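PDB 1XP4: D-alanyl-D-alanine carboxypeptidase from Streptococcus pneumoniae R6, which probably removes C-terminal D-alanyl residues from the peptides of cell-wall precursors, as a serine-type carboxypeptidase of peptidoglycan synthesis. Local coordinates for residues A54-S59 and K182-V187; V48-E53 and K121-M126; I27-D32 and M271-S276; K242-I247 and F278-I283. All coordinates share one frame; numbering follows the deposited sequence.

Three of the contacts lie within the catalytic domain, and the fourth joins it to the C-terminal domain. Contacts 1 and 2 share helix 44-57, the helix that begins at Lys44, a predicted catalytic residue; their centres lie 12 Å apart, and Tyr184 of contact 1 packs on Tyr49 and Tyr52 of the segment 48-53. Contact 2 comes nearest to the active site, with the side chain of Phe123 about 9 Å from that of Lys44. On the other side of the chain's centre, contact 3 sets helix 262-277 against the five-stranded sheet. Contact 4, whose centre is 13 Å from that of contact 3, continues from there into the C-terminal domain. The centres of contacts 1 and 3 are 30 Å apart.

Contact 1: A54-S59 and K182-V187; sequences ALENGS and KKYPQV
The hydroxyl of Tyr184 gives its proton to the carboxylate of Glu56, with OH 2.8 Å from OE1. Two helices of the catalytic domain, which belongs to the beta-lactamase clan, are joined here at their C-terminal ends: Glu56 lies in the last turn of helix 44-57, while Lys183 ends helix 170-183 and Tyr184 is the first residue beyond it. The second carboxylate oxygen is taken by Lys183, whose NZ stands 3.3 Å from Glu56 OE2 in a salt bridge, so that one acid is held by a neutral and a charged donor from consecutive residues. Glu56 can span the gap because its chain is extended, with CG anti to the backbone N (chi1 174°). In Lys183 the same chi1 setting puts CG over one face of the Tyr184 ring, 3.2 Å above the plane and toward the rim, and the bend at chi2 then turns the amine to the acid. Elsewhere the tyrosine ring meets Tyr49 edge-to-face and packs near Tyr52, both of helix 44-57, which should restrict its swing and so hold the oxygen in place. The acid and the lysine are exposed, whereas the tyrosine is buried. Carboxylate and ring planes stand 67° apart, and the two donors differ in approach: Tyr184 OH reaches OE1 from above the carboxylate plane, 45° out of it, while Lys183 NZ uses the syn lone pair of OE2.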
loop_
_atom_site.group_PDB
_atom_site.type_symbol
_atom_site.label_atom_id
_atom_site.label_comp_id
_atom_site.label_asym_id
_atom_site.label_seq_id
_atom_site.Cartn_x
_atom_site.Cartn_y
_atom_site.Cartn_z
ATOM N N ALA A 54 1.311 -1.639 -16.319
ATOM C CA ALA A 54 1.255 -2.099 -17.702
ATOM C C ALA A 54 -0.155 -1.847 -18.235
ATOM O O ALA A 54 -0.349 -1.619 -19.428
ATOM C CB ALA A 54 1.601 -3.573 -17.782
ATOM N N LEU A 55 -1.145 -1.901 -17.349
ATOM C CA LEU A 55 -2.513 -1.621 -17.764
ATOM C C LEU A 55 -2.570 -0.139 -18.107
ATOM O O LEU A 55 -3.118 0.253 -19.136
ATOM C CB LEU A 55 -3.497 -1.917 -16.638
ATOM C CG LEU A 55 -3.820 -3.383 -16.380
ATOM C CD1 LEU A 55 -4.619 -3.500 -15.102
ATOM C CD2 LEU A 55 -4.585 -3.950 -17.566
ATOM N N GLU A 56 -1.989 0.679 -17.234
ATOM C CA GLU A 56 -1.958 2.114 -17.443
ATOM C C GLU A 56 -1.226 2.474 -18.729
ATOM O O GLU A 56 -1.713 3.291 -19.504
ATOM C CB GLU A 56 -1.290 2.801 -16.252
ATOM C CG GLU A 56 -1.064 4.293 -16.428
ATOM C CD GLU A 56 -0.624 4.977 -15.142
ATOM O OE1 GLU A 56 0.353 4.519 -14.510
ATOM O OE2 GLU A 56 -1.256 5.984 -14.767
ATOM N N ASN A 57 -0.060 1.868 -18.958
ATOM C CA ASN A 57 0.716 2.155 -20.165
ATOM C C ASN A 57 -0.017 1.688 -21.405
ATOM O O ASN A 57 0.239 2.186 -22.496
ATOM C CB ASN A 57 2.097 1.481 -20.137
ATOM C CG ASN A 57 3.043 2.109 -19.128
ATOM O OD1 ASN A 57 2.783 3.197 -18.606
ATOM N ND2 ASN A 57 4.156 1.428 -18.853
ATOM N N GLY A 58 -0.913 0.720 -21.241
ATOM C CA GLY A 58 -1.665 0.221 -22.376
ATOM C C GLY A 58 -1.160 -1.045 -23.058
ATOM O O GLY A 58 -1.831 -1.556 -23.960
ATOM N N SER A 59 0.003 -1.556 -22.648
ATOM C CA SER A 59 0.558 -2.765 -23.247
ATOM C C SER A 59 -0.327 -3.997 -23.017
ATOM O O SER A 59 -0.254 -4.967 -23.767
ATOM C CB SER A 59 1.985 -3.013 -22.735
ATOM O OG SER A 59 2.073 -2.941 -21.324
ATOM N N LYS A 182 -2.078 4.461 -3.229
ATOM C CA LYS A 182 -2.139 5.853 -3.653
ATOM C C LYS A 182 -2.155 6.043 -5.163
ATOM O O LYS A 182 -2.851 6.919 -5.666
ATOM C CB LYS A 182 -0.968 6.628 -3.061
ATOM C CG LYS A 182 -1.362 7.575 -1.954
ATOM C CD LYS A 182 -0.131 8.084 -1.248
ATOM C CE LYS A 182 -0.457 9.300 -0.424
ATOM N NZ LYS A 182 -0.939 10.393 -1.305
ATOM N N LYS A 183 -1.390 5.224 -5.879
ATOM C CA LYS A 183 -1.300 5.312 -7.335
ATOM C C LYS A 183 -2.390 4.523 -8.080
ATOM O O LYS A 183 -2.825 4.923 -9.167
ATOM C CB LYS A 183 0.089 4.847 -7.781
ATOM C CG LYS A 183 0.311 4.783 -9.279
ATOM C CD LYS A 183 0.193 6.136 -9.926
ATOM C CE LYS A 183 0.451 6.045 -11.419
ATOM N NZ LYS A 183 0.087 7.315 -12.123
ATOM N N TYR A 184 -2.827 3.411 -7.495
ATOM C CA TYR A 184 -3.859 2.568 -8.093
ATOM C C TYR A 184 -4.924 2.205 -7.059
ATOM O O TYR A 184 -5.022 1.063 -6.610
ATOM C CB TYR A 184 -3.229 1.298 -8.679
ATOM C CG TYR A 184 -2.188 1.588 -9.739
ATOM C CD1 TYR A 184 -2.557 2.063 -11.000
ATOM C CD2 TYR A 184 -0.825 1.436 -9.464
ATOM C CE1 TYR A 184 -1.597 2.385 -11.959
ATOM C CE2 TYR A 184 0.140 1.753 -10.413
ATOM C CZ TYR A 184 -0.252 2.230 -11.656
ATOM O OH TYR A 184 0.702 2.579 -12.582
ATOM N N PRO A 185 -5.741 3.188 -6.668
ATOM C CA PRO A 185 -6.805 2.973 -5.685
ATOM C C PRO A 185 -7.736 1.839 -6.103
ATOM O O PRO A 185 -8.413 1.255 -5.257
ATOM C CB PRO A 185 -7.532 4.312 -5.668
ATOM C CG PRO A 185 -6.473 5.278 -6.039
ATOM C CD PRO A 185 -5.752 4.576 -7.148
ATOM N N GLN A 186 -7.768 1.549 -7.406
ATOM C CA GLN A 186 -8.622 0.495 -7.963
ATOM C C GLN A 186 -8.370 -0.860 -7.317
ATOM O O GLN A 186 -9.299 -1.632 -7.096
ATOM C CB GLN A 186 -8.385 0.332 -9.469
ATOM C CG GLN A 186 -8.189 1.618 -10.229
ATOM C CD GLN A 186 -6.731 1.926 -10.486
ATOM O OE1 GLN A 186 -6.210 2.941 -10.027
ATOM N NE2 GLN A 186 -6.064 1.054 -11.232
ATOM N N VAL A 187 -7.102 -1.144 -7.037
ATOM C CA VAL A 187 -6.709 -2.409 -6.442
ATOM C C VAL A 187 -7.570 -2.765 -5.242
ATOM O O VAL A 187 -7.797 -3.936 -4.955
ATOM C CB VAL A 187 -5.221 -2.383 -6.030
ATOM C CG1 VAL A 187 -5.011 -1.494 -4.804
ATOM C CG2 VAL A 187 -4.740 -3.794 -5.791
#

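Contact 2: V48-E53 and K121-M126; sequences VYLVYE and KDFVDM
Leu50 and Phe123 run alongside one another, pointing opposite ways, the leucine laying one methyl over a face of the aromatic ring. That methyl, CD1, is 3.8 Å from the centroid of the Phe123 ring and 27° off its normal, a CH-pi contact displaced toward the outer end of the ring, where CD1 lies 3.4 Å from CZ. Leu50 CB, by contrast, is not over the face: it meets the same Phe123 CZ from beyond the rim, 3.5 Å away. With CG anti to the backbone N (chi1 -163°), Phe123 sends its ring across to the other helix. The pair belongs to the helical part of the penicillin-recognising fold, where helix 44-57, which starts at the predicted catalytic Lys44, packs against helix 120-133. Met126, a selenomethionine one turn further on from Phe123, meets the same leucine methyl: its CB is 3.8 Å from Leu50 CD1, and its chain, bent at chi3, brings CE to 4.1 Å from that CD1. No hydrogen bond crosses between the segments. Beyond this apolar core, Glu53 forms a salt bridge with Lys130 of the second helix, and Phe123 also touches Ala113 of helix 106-117.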
loop_
_atom_site.group_PDB
_atom_site.type_symbol
_atom_site.label_atom_id
_atom_site.label_comp_id
_atom_site.label_asym_id
_atom_site.label_seq_id
_atom_site.Cartn_x
_atom_site.Cartn_y
_atom_site.Cartn_z
ATOM N N VAL A 48 1.798 -6.985 -8.481
ATOM C CA VAL A 48 0.571 -6.342 -8.917
ATOM C C VAL A 48 0.761 -4.874 -9.318
ATOM O O VAL A 48 -0.006 -4.347 -10.135
ATOM C CB VAL A 48 -0.500 -6.486 -7.802
ATOM C CG1 VAL A 48 -1.532 -5.389 -7.898
ATOM C CG2 VAL A 48 -1.176 -7.851 -7.921
ATOM N N TYR A 49 1.778 -4.214 -8.760
ATOM C CA TYR A 49 2.038 -2.815 -9.100
ATOM C C TYR A 49 2.541 -2.713 -10.527
ATOM O O TYR A 49 2.202 -1.780 -11.244
ATOM C CB TYR A 49 3.092 -2.197 -8.186
ATOM C CG TYR A 49 3.226 -0.700 -8.361
ATOM C CD1 TYR A 49 2.404 0.178 -7.650
ATOM C CD2 TYR A 49 4.163 -0.157 -9.243
ATOM C CE1 TYR A 49 2.514 1.564 -7.803
ATOM C CE2 TYR A 49 4.281 1.232 -9.407
ATOM C CZ TYR A 49 3.454 2.085 -8.681
ATOM O OH TYR A 49 3.572 3.453 -8.805
ATOM N N LEU A 50 3.367 -3.662 -10.944
ATOM C CA LEU A 50 3.878 -3.613 -12.301
ATOM C C LEU A 50 2.765 -3.932 -13.301
ATOM O O LEU A 50 2.782 -3.462 -14.444
ATOM C CB LEU A 50 5.057 -4.578 -12.450
ATOM C CG LEU A 50 6.265 -4.256 -11.552
ATOM C CD1 LEU A 50 7.358 -5.287 -11.761
ATOM C CD2 LEU A 50 6.793 -2.860 -11.868
ATOM N N VAL A 51 1.786 -4.713 -12.853
ATOM C CA VAL A 51 0.653 -5.100 -13.686
ATOM C C VAL A 51 -0.260 -3.911 -13.963
ATOM O O VAL A 51 -0.721 -3.722 -15.093
ATOM C CB VAL A 51 -0.183 -6.201 -13.017
ATOM C CG1 VAL A 51 -1.332 -6.586 -13.920
ATOM C CG2 VAL A 51 0.686 -7.412 -12.718
ATOM N N TYR A 52 -0.536 -3.119 -12.931
ATOM C CA TYR A 52 -1.374 -1.937 -13.105
ATOM C C TYR A 52 -0.608 -0.924 -13.949
ATOM O O TYR A 52 -1.197 -0.185 -14.741
ATOM C CB TYR A 52 -1.747 -1.323 -11.749
ATOM C CG TYR A 52 -2.940 -1.979 -11.086
ATOM C CD1 TYR A 52 -4.228 -1.784 -11.578
ATOM C CD2 TYR A 52 -2.780 -2.819 -9.987
ATOM C CE1 TYR A 52 -5.334 -2.413 -10.987
ATOM C CE2 TYR A 52 -3.874 -3.452 -9.395
ATOM C CZ TYR A 52 -5.145 -3.243 -9.900
ATOM O OH TYR A 52 -6.225 -3.866 -9.324
ATOM N N GLU A 53 0.710 -0.902 -13.784
ATOM C CA GLU A 53 1.545 0.013 -14.545
ATOM C C GLU A 53 1.536 -0.361 -16.026
ATOM O O GLU A 53 1.737 0.490 -16.888
ATOM C CB GLU A 53 2.974 -0.005 -14.017
ATOM C CG GLU A 53 3.836 1.086 -14.610
ATOM C CD GLU A 53 5.170 1.220 -13.904
ATOM O OE1 GLU A 53 6.006 0.300 -14.036
ATOM O OE2 GLU A 53 5.375 2.242 -13.211
ATOM N N LYS A 121 12.139 -14.121 -14.594
ATOM C CA LYS A 121 13.429 -13.497 -14.334
ATOM C C LYS A 121 13.448 -12.025 -14.705
ATOM O O LYS A 121 13.852 -11.181 -13.904
ATOM C CB LYS A 121 14.551 -14.179 -15.106
ATOM C CG LYS A 121 15.862 -13.439 -14.898
ATOM C CD LYS A 121 16.976 -13.869 -15.838
ATOM C CE LYS A 121 18.251 -13.048 -15.571
ATOM N NZ LYS A 121 18.027 -11.581 -15.705
ATOM N N ASP A 122 13.050 -11.720 -15.935
ATOM C CA ASP A 122 13.030 -10.334 -16.378
ATOM C C ASP A 122 12.090 -9.560 -15.476
ATOM O O ASP A 122 12.401 -8.441 -15.063
ATOM C CB ASP A 122 12.568 -10.229 -17.835
ATOM C CG ASP A 122 13.540 -10.890 -18.805
ATOM O OD1 ASP A 122 14.754 -10.609 -18.717
ATOM O OD2 ASP A 122 13.093 -11.687 -19.660
ATOM N N PHE A 123 10.945 -10.159 -15.156
ATOM C CA PHE A 123 9.990 -9.489 -14.281
ATOM C C PHE A 123 10.644 -9.151 -12.933
ATOM O O PHE A 123 10.446 -8.058 -12.397
ATOM C CB PHE A 123 8.745 -10.354 -14.052
ATOM C CG PHE A 123 7.582 -9.582 -13.515
ATOM C CD1 PHE A 123 6.774 -8.837 -14.366
ATOM C CD2 PHE A 123 7.316 -9.555 -12.152
ATOM C CE1 PHE A 123 5.715 -8.074 -13.868
ATOM C CE2 PHE A 123 6.261 -8.795 -11.641
ATOM C CZ PHE A 123 5.459 -8.054 -12.504
ATOM N N VAL A 124 11.425 -10.083 -12.389
ATOM C CA VAL A 124 12.103 -9.841 -11.120
ATOM C C VAL A 124 13.050 -8.640 -11.225
ATOM O O VAL A 124 13.134 -7.817 -10.307
ATOM C CB VAL A 124 12.909 -11.076 -10.644
ATOM C CG1 VAL A 124 13.769 -10.696 -9.435
ATOM C CG2 VAL A 124 11.953 -12.223 -10.273
ATOM N N ASP A 125 13.760 -8.535 -12.342
ATOM C CA ASP A 125 14.661 -7.417 -12.522
ATOM C C ASP A 125 13.830 -6.145 -12.523
ATOM O O ASP A 125 14.281 -5.090 -12.068
ATOM C CB ASP A 125 15.436 -7.553 -13.831
ATOM C CG ASP A 125 16.417 -8.719 -13.812
ATOM O OD1 ASP A 125 17.004 -8.999 -12.742
ATOM O OD2 ASP A 125 16.610 -9.348 -14.873
HETATM N N MSE A 126 12.608 -6.244 -13.031
HETATM C CA MSE A 126 11.729 -5.091 -13.059
HETATM C C MSE A 126 11.332 -4.725 -11.636
HETATM O O MSE A 126 11.316 -3.545 -11.275
HETATM C CB MSE A 126 10.476 -5.379 -13.894
HETATM C CG MSE A 126 10.682 -5.246 -15.395
HETATM SE SE MSE A 126 9.113 -5.653 -16.450
HETATM C CE MSE A 126 7.901 -4.350 -15.708
#

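Contact 3: I27-D32 and M271-S276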
loop_
_atom_site.group_PDB
_atom_site.type_symbol
_atom_site.label_atom_id
_atom_site.label_comp_id
_atom_site.label_asym_id
_atom_site.label_seq_id
_atom_site.Cartn_x
_atom_site.Cartn_y
_atom_site.Cartn_z
ATOM N N ILE A 27 4.324 7.546 10.422
ATOM C CA ILE A 27 4.407 6.318 11.203
ATOM C C ILE A 27 3.660 6.436 12.535
ATOM O O ILE A 27 3.913 7.343 13.327
ATOM C CB ILE A 27 5.885 5.943 11.449
ATOM C CG1 ILE A 27 6.569 5.691 10.100
ATOM C CG2 ILE A 27 5.974 4.738 12.366
ATOM C CD1 ILE A 27 8.069 5.510 10.177
ATOM N N LEU A 28 2.738 5.509 12.774
ATOM C CA LEU A 28 1.945 5.524 13.997
ATOM C C LEU A 28 2.405 4.482 15.021
ATOM O O LEU A 28 2.229 4.658 16.230
ATOM C CB LEU A 28 0.474 5.293 13.649
ATOM C CG LEU A 28 -0.113 6.241 12.603
ATOM C CD1 LEU A 28 -1.549 5.840 12.309
ATOM C CD2 LEU A 28 -0.041 7.678 13.109
ATOM N N TYR A 29 2.982 3.392 14.531
ATOM C CA TYR A 29 3.467 2.329 15.392
ATOM C C TYR A 29 4.532 1.507 14.688
ATOM O O TYR A 29 4.470 1.280 13.477
ATOM C CB TYR A 29 2.339 1.390 15.798
ATOM C CG TYR A 29 2.834 0.264 16.672
ATOM C CD1 TYR A 29 3.029 0.457 18.031
ATOM C CD2 TYR A 29 3.200 -0.960 16.125
ATOM C CE1 TYR A 29 3.581 -0.532 18.827
ATOM C CE2 TYR A 29 3.757 -1.956 16.914
ATOM C CZ TYR A 29 3.944 -1.731 18.263
ATOM O OH TYR A 29 4.493 -2.697 19.065
ATOM N N GLU A 30 5.497 1.027 15.456
ATOM C CA GLU A 30 6.557 0.242 14.868
ATOM C C GLU A 30 7.203 -0.688 15.882
ATOM O O GLU A 30 7.188 -0.418 17.084
ATOM C CB GLU A 30 7.584 1.197 14.239
ATOM C CG GLU A 30 9.024 1.059 14.702
ATOM C CD GLU A 30 9.236 1.442 16.150
ATOM O OE1 GLU A 30 8.766 2.527 16.552
ATOM O OE2 GLU A 30 9.882 0.663 16.886
ATOM N N LYS A 31 7.740 -1.797 15.380
ATOM C CA LYS A 31 8.434 -2.786 16.194
ATOM C C LYS A 31 9.360 -3.565 15.274
ATOM O O LYS A 31 8.898 -4.386 14.481
ATOM C CB LYS A 31 7.447 -3.744 16.860
ATOM C CG LYS A 31 8.136 -4.887 17.573
ATOM C CD LYS A 31 7.152 -5.816 18.240
ATOM C CE LYS A 31 7.858 -7.065 18.735
ATOM N NZ LYS A 31 6.936 -7.985 19.461
ATOM N N ASP A 32 10.661 -3.306 15.379
ATOM C CA ASP A 32 11.652 -3.973 14.540
ATOM C C ASP A 32 11.139 -3.900 13.096
ATOM O O ASP A 32 10.969 -4.919 12.420
ATOM C CB ASP A 32 11.814 -5.428 14.987
ATOM C CG ASP A 32 13.182 -6.001 14.645
ATOM O OD1 ASP A 32 14.016 -5.271 14.066
ATOM O OD2 ASP A 32 13.436 -7.185 14.961
HETATM N N MSE A 271 -4.968 -1.883 15.688
HETATM C CA MSE A 271 -5.878 -0.795 15.355
HETATM C C MSE A 271 -6.600 -0.194 16.550
HETATM O O MSE A 271 -6.936 0.996 16.539
HETATM C CB MSE A 271 -6.877 -1.251 14.296
HETATM C CG MSE A 271 -6.225 -1.508 12.941
HETATM SE SE MSE A 271 -5.708 0.081 11.931
HETATM C CE MSE A 271 -5.611 1.409 13.299
ATOM N N ASP A 272 -6.843 -1.006 17.576
ATOM C CA ASP A 272 -7.494 -0.504 18.780
ATOM C C ASP A 272 -6.549 0.521 19.391
ATOM O O ASP A 272 -6.976 1.542 19.918
ATOM C CB ASP A 272 -7.748 -1.628 19.789
ATOM C CG ASP A 272 -8.977 -2.459 19.457
ATOM O OD1 ASP A 272 -10.068 -1.879 19.301
ATOM O OD2 ASP A 272 -8.856 -3.700 19.367
ATOM N N TYR A 273 -5.256 0.238 19.312
ATOM C CA TYR A 273 -4.245 1.136 19.849
ATOM C C TYR A 273 -4.248 2.445 19.083
ATOM O O TYR A 273 -4.388 3.527 19.663
ATOM C CB TYR A 273 -2.860 0.501 19.735
ATOM C CG TYR A 273 -1.714 1.462 19.990
ATOM C CD1 TYR A 273 -1.496 2.000 21.255
ATOM C CD2 TYR A 273 -0.845 1.831 18.958
ATOM C CE1 TYR A 273 -0.446 2.877 21.488
ATOM C CE2 TYR A 273 0.210 2.709 19.184
ATOM C CZ TYR A 273 0.402 3.228 20.449
ATOM O OH TYR A 273 1.431 4.115 20.677
ATOM N N ILE A 274 -4.099 2.331 17.769
ATOM C CA ILE A 274 -4.049 3.495 16.892
ATOM C C ILE A 274 -5.243 4.433 16.985
ATOM O O ILE A 274 -5.078 5.655 16.977
ATOM C CB ILE A 274 -3.876 3.050 15.440
ATOM C CG1 ILE A 274 -2.523 2.357 15.292
ATOM C CG2 ILE A 274 -3.994 4.241 14.507
ATOM C CD1 ILE A 274 -2.352 1.626 13.996
ATOM N N SER A 275 -6.439 3.863 17.075
ATOM C CA SER A 275 -7.653 4.662 17.151
ATOM C C SER A 275 -7.880 5.322 18.502
ATOM O O SER A 275 -8.555 6.349 18.594
ATOM C CB SER A 275 -8.857 3.808 16.777
ATOM O OG SER A 275 -8.773 3.445 15.413
ATOM N N SER A 276 -7.329 4.743 19.557
ATOM C CA SER A 276 -7.503 5.341 20.864
ATOM C C SER A 276 -6.345 6.302 21.144
ATOM O O SER A 276 -6.435 7.133 22.043
ATOM C CB SER A 276 -7.556 4.257 21.941
ATOM O OG SER A 276 -6.287 3.654 22.123
#
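Ile274 has CG2 anti to the backbone N and CG1 beside it (chi1 -64°), which presents the CG2 branch to Leu28; the leucine, with CG anti to its carbonyl carbon, answers with CD1, 3.7 Å from that CG2. The two chains meet nearly perpendicular. The neighbouring tyrosines do likewise: Tyr29 and Tyr273 both hold CG anti to the backbone N, and Tyr29 CD1 lies 3.8 Å from Tyr273 CE2. Their rings form an oblique pair, with centroids 5.8 Å apart and planes at 77°. Carbonyl O of Leu28 stands at the edge of the Tyr273 ring, 4.1 Å from CE2. Two consecutive strand residues can both point at the helix because Leu28 and Tyr29 make a classic beta bulge opposite Ala19, with Leu28 dropping to near-helical backbone angles. Phe10 fills out the aromatic group, stacked on Tyr273 and edge-to-face with Tyr29. The axes of strand 27-31 and helix 271-276 pass 9.2 Å apart and run roughly antiparallel, at 143°. In this way helix 262-277 lies on the antiparallel sheet of the catalytic domain: Ile274 reaches Ala19 of strand 17-21 and Met244 of strand 244-253, and Met271 goes on to strand 234-241, while strand 26-31 forms the outermost strand on this side of the sheet.

Contact 4: K242-I247 and F278-I283; sequences KGMRVI and FTLRKI
The peptide group linking Gly243 to Met244 offers one of its faces to Leu280, whose CD1 methyl sits above the peptide plane, 3.5 Å from the carbonyl O of Gly243. The contact bridges two domains: Gly243 lies in the tight turn of the hairpin that joins strands 234-241 and 244-253 of the catalytic sheet, and Leu280 lies in strand 278-284, which opens the beta-rich C-terminal domain. Lys242 and Gly243 both have positive phi, with angles that fit a type I' turn, a setting that favours glycine at the second position. Past the turn, Met244, a selenomethionine, turns its side chain toward the same leucine, and its CB lies 3.7 Å from Leu280 CD1. Leu280 thus fits its branched end against backbone on one hand and an aliphatic chain on the other; its CG, anti to the carbonyl carbon (chi1 -69°), carries both methyls toward the hairpin. The two strands do not pair, since no hydrogen bond crosses between them; strand 278-284 pairs instead with strand 313-318. Helix 262-277 leads directly into Phe278. Farther along the selenomethionine, the chain runs extended through chi1 and chi2 and puts SE 4.1 Å from the second leucine methyl, Leu280 CD2.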
loop_
_atom_site.group_PDB
_atom_site.type_symbol
_atom_site.label_atom_id
_atom_site.label_comp_id
_atom_site.label_asym_id
_atom_site.label_seq_id
_atom_site.Cartn_x
_atom_site.Cartn_y
_atom_site.Cartn_z
ATOM N N LYS A 242 -12.436 5.636 11.800
ATOM C CA LYS A 242 -12.641 6.982 12.321
ATOM C C LYS A 242 -12.191 8.040 11.333
ATOM O O LYS A 242 -11.542 9.018 11.703
ATOM C CB LYS A 242 -11.915 7.150 13.645
ATOM C CG LYS A 242 -12.452 6.234 14.714
ATOM C CD LYS A 242 -11.661 6.355 15.994
ATOM C CE LYS A 242 -12.072 5.276 16.980
ATOM N NZ LYS A 242 -11.315 5.386 18.266
ATOM N N GLY A 243 -12.544 7.824 10.068
ATOM C CA GLY A 243 -12.205 8.756 9.009
ATOM C C GLY A 243 -10.770 8.748 8.518
ATOM O O GLY A 243 -10.430 9.506 7.602
HETATM N N MSE A 244 -9.932 7.888 9.097
HETATM C CA MSE A 244 -8.520 7.821 8.726
HETATM C C MSE A 244 -8.094 6.482 8.120
HETATM O O MSE A 244 -8.436 5.413 8.637
HETATM C CB MSE A 244 -7.671 8.132 9.963
HETATM C CG MSE A 244 -6.165 7.990 9.796
HETATM SE SE MSE A 244 -5.221 8.502 11.431
HETATM C CE MSE A 244 -5.210 6.817 12.364
ATOM N N ARG A 245 -7.345 6.550 7.021
ATOM C CA ARG A 245 -6.858 5.346 6.353
ATOM C C ARG A 245 -5.522 4.915 6.943
ATOM O O ARG A 245 -4.558 5.683 6.991
ATOM C CB ARG A 245 -6.693 5.578 4.856
ATOM C CG ARG A 245 -6.219 4.353 4.117
ATOM C CD ARG A 245 -7.036 4.142 2.864
ATOM N NE ARG A 245 -7.489 2.759 2.796
ATOM C CZ ARG A 245 -8.625 2.372 2.231
ATOM N NH1 ARG A 245 -9.431 3.267 1.671
ATOM N NH2 ARG A 245 -8.969 1.090 2.257
ATOM N N VAL A 246 -5.472 3.666 7.378
ATOM C CA VAL A 246 -4.280 3.129 7.990
ATOM C C VAL A 246 -3.773 1.928 7.230
ATOM O O VAL A 246 -4.557 1.066 6.831
ATOM C CB VAL A 246 -4.563 2.684 9.442
ATOM C CG1 VAL A 246 -3.326 2.018 10.033
ATOM C CG2 VAL A 246 -4.988 3.878 10.289
ATOM N N ILE A 247 -2.463 1.887 7.014
ATOM C CA ILE A 247 -1.846 0.749 6.359
ATOM C C ILE A 247 -1.134 0.007 7.468
ATOM O O ILE A 247 -0.371 0.587 8.233
ATOM C CB ILE A 247 -0.841 1.150 5.286
ATOM C CG1 ILE A 247 -1.560 1.887 4.154
ATOM C CG2 ILE A 247 -0.155 -0.106 4.748
ATOM C CD1 ILE A 247 -0.692 2.132 2.937
ATOM N N PHE A 278 -4.492 8.129 18.399
ATOM C CA PHE A 278 -4.424 9.202 17.414
ATOM C C PHE A 278 -5.792 9.522 16.859
ATOM O O PHE A 278 -6.675 8.670 16.819
ATOM C CB PHE A 278 -3.532 8.797 16.254
ATOM C CG PHE A 278 -2.129 8.499 16.647
ATOM C CD1 PHE A 278 -1.241 9.527 16.927
ATOM C CD2 PHE A 278 -1.682 7.185 16.714
ATOM C CE1 PHE A 278 0.075 9.251 17.264
ATOM C CE2 PHE A 278 -0.366 6.897 17.052
ATOM C CZ PHE A 278 0.513 7.928 17.327
ATOM N N THR A 279 -5.947 10.752 16.397
ATOM C CA THR A 279 -7.210 11.200 15.838
ATOM C C THR A 279 -6.952 12.259 14.773
ATOM O O THR A 279 -5.852 12.785 14.674
ATOM C CB THR A 279 -8.097 11.798 16.939
ATOM O OG1 THR A 279 -9.245 12.403 16.349
ATOM C CG2 THR A 279 -7.336 12.856 17.718
ATOM N N LEU A 280 -7.963 12.555 13.968
ATOM C CA LEU A 280 -7.837 13.570 12.927
ATOM C C LEU A 280 -8.580 14.823 13.367
ATOM O O LEU A 280 -9.810 14.838 13.372
ATOM C CB LEU A 280 -8.441 13.088 11.602
ATOM C CG LEU A 280 -7.786 11.962 10.801
ATOM C CD1 LEU A 280 -8.619 11.706 9.557
ATOM C CD2 LEU A 280 -6.351 12.338 10.421
ATOM N N ARG A 281 -7.844 15.863 13.749
ATOM C CA ARG A 281 -8.476 17.107 14.159
ATOM C C ARG A 281 -8.501 18.019 12.939
ATOM O O ARG A 281 -7.481 18.194 12.277
ATOM C CB ARG A 281 -7.689 17.767 15.296
ATOM C CG ARG A 281 -8.419 18.955 15.914
ATOM C CD ARG A 281 -7.679 19.580 17.098
ATOM N NE ARG A 281 -8.459 20.670 17.690
ATOM C CZ ARG A 281 -8.033 21.453 18.679
ATOM N NH1 ARG A 281 -6.823 21.270 19.196
ATOM N NH2 ARG A 281 -8.814 22.423 19.148
ATOM N N LYS A 282 -9.669 18.575 12.622
ATOM C CA LYS A 282 -9.792 19.466 11.470
ATOM C C LYS A 282 -9.237 20.830 11.856
ATOM O O LYS A 282 -9.675 21.429 12.837
ATOM C CB LYS A 282 -11.260 19.587 11.041
ATOM C CG LYS A 282 -11.481 20.357 9.737
ATOM C CD LYS A 282 -12.862 20.092 9.136
ATOM C CE LYS A 282 -13.986 20.495 10.082
ATOM N NZ LYS A 282 -15.331 20.140 9.548
ATOM N N ILE A 283 -8.263 21.313 11.086
ATOM C CA ILE A 283 -7.638 22.602 11.363
ATOM C C ILE A 283 -8.125 23.731 10.466
ATOM O O ILE A 283 -8.218 24.876 10.904
ATOM C CB ILE A 283 -6.095 22.527 11.249
ATOM C CG1 ILE A 283 -5.689 22.066 9.848
ATOM C CG2 ILE A 283 -5.546 21.610 12.327
ATOM C CD1 ILE A 283 -4.197 22.175 9.572
#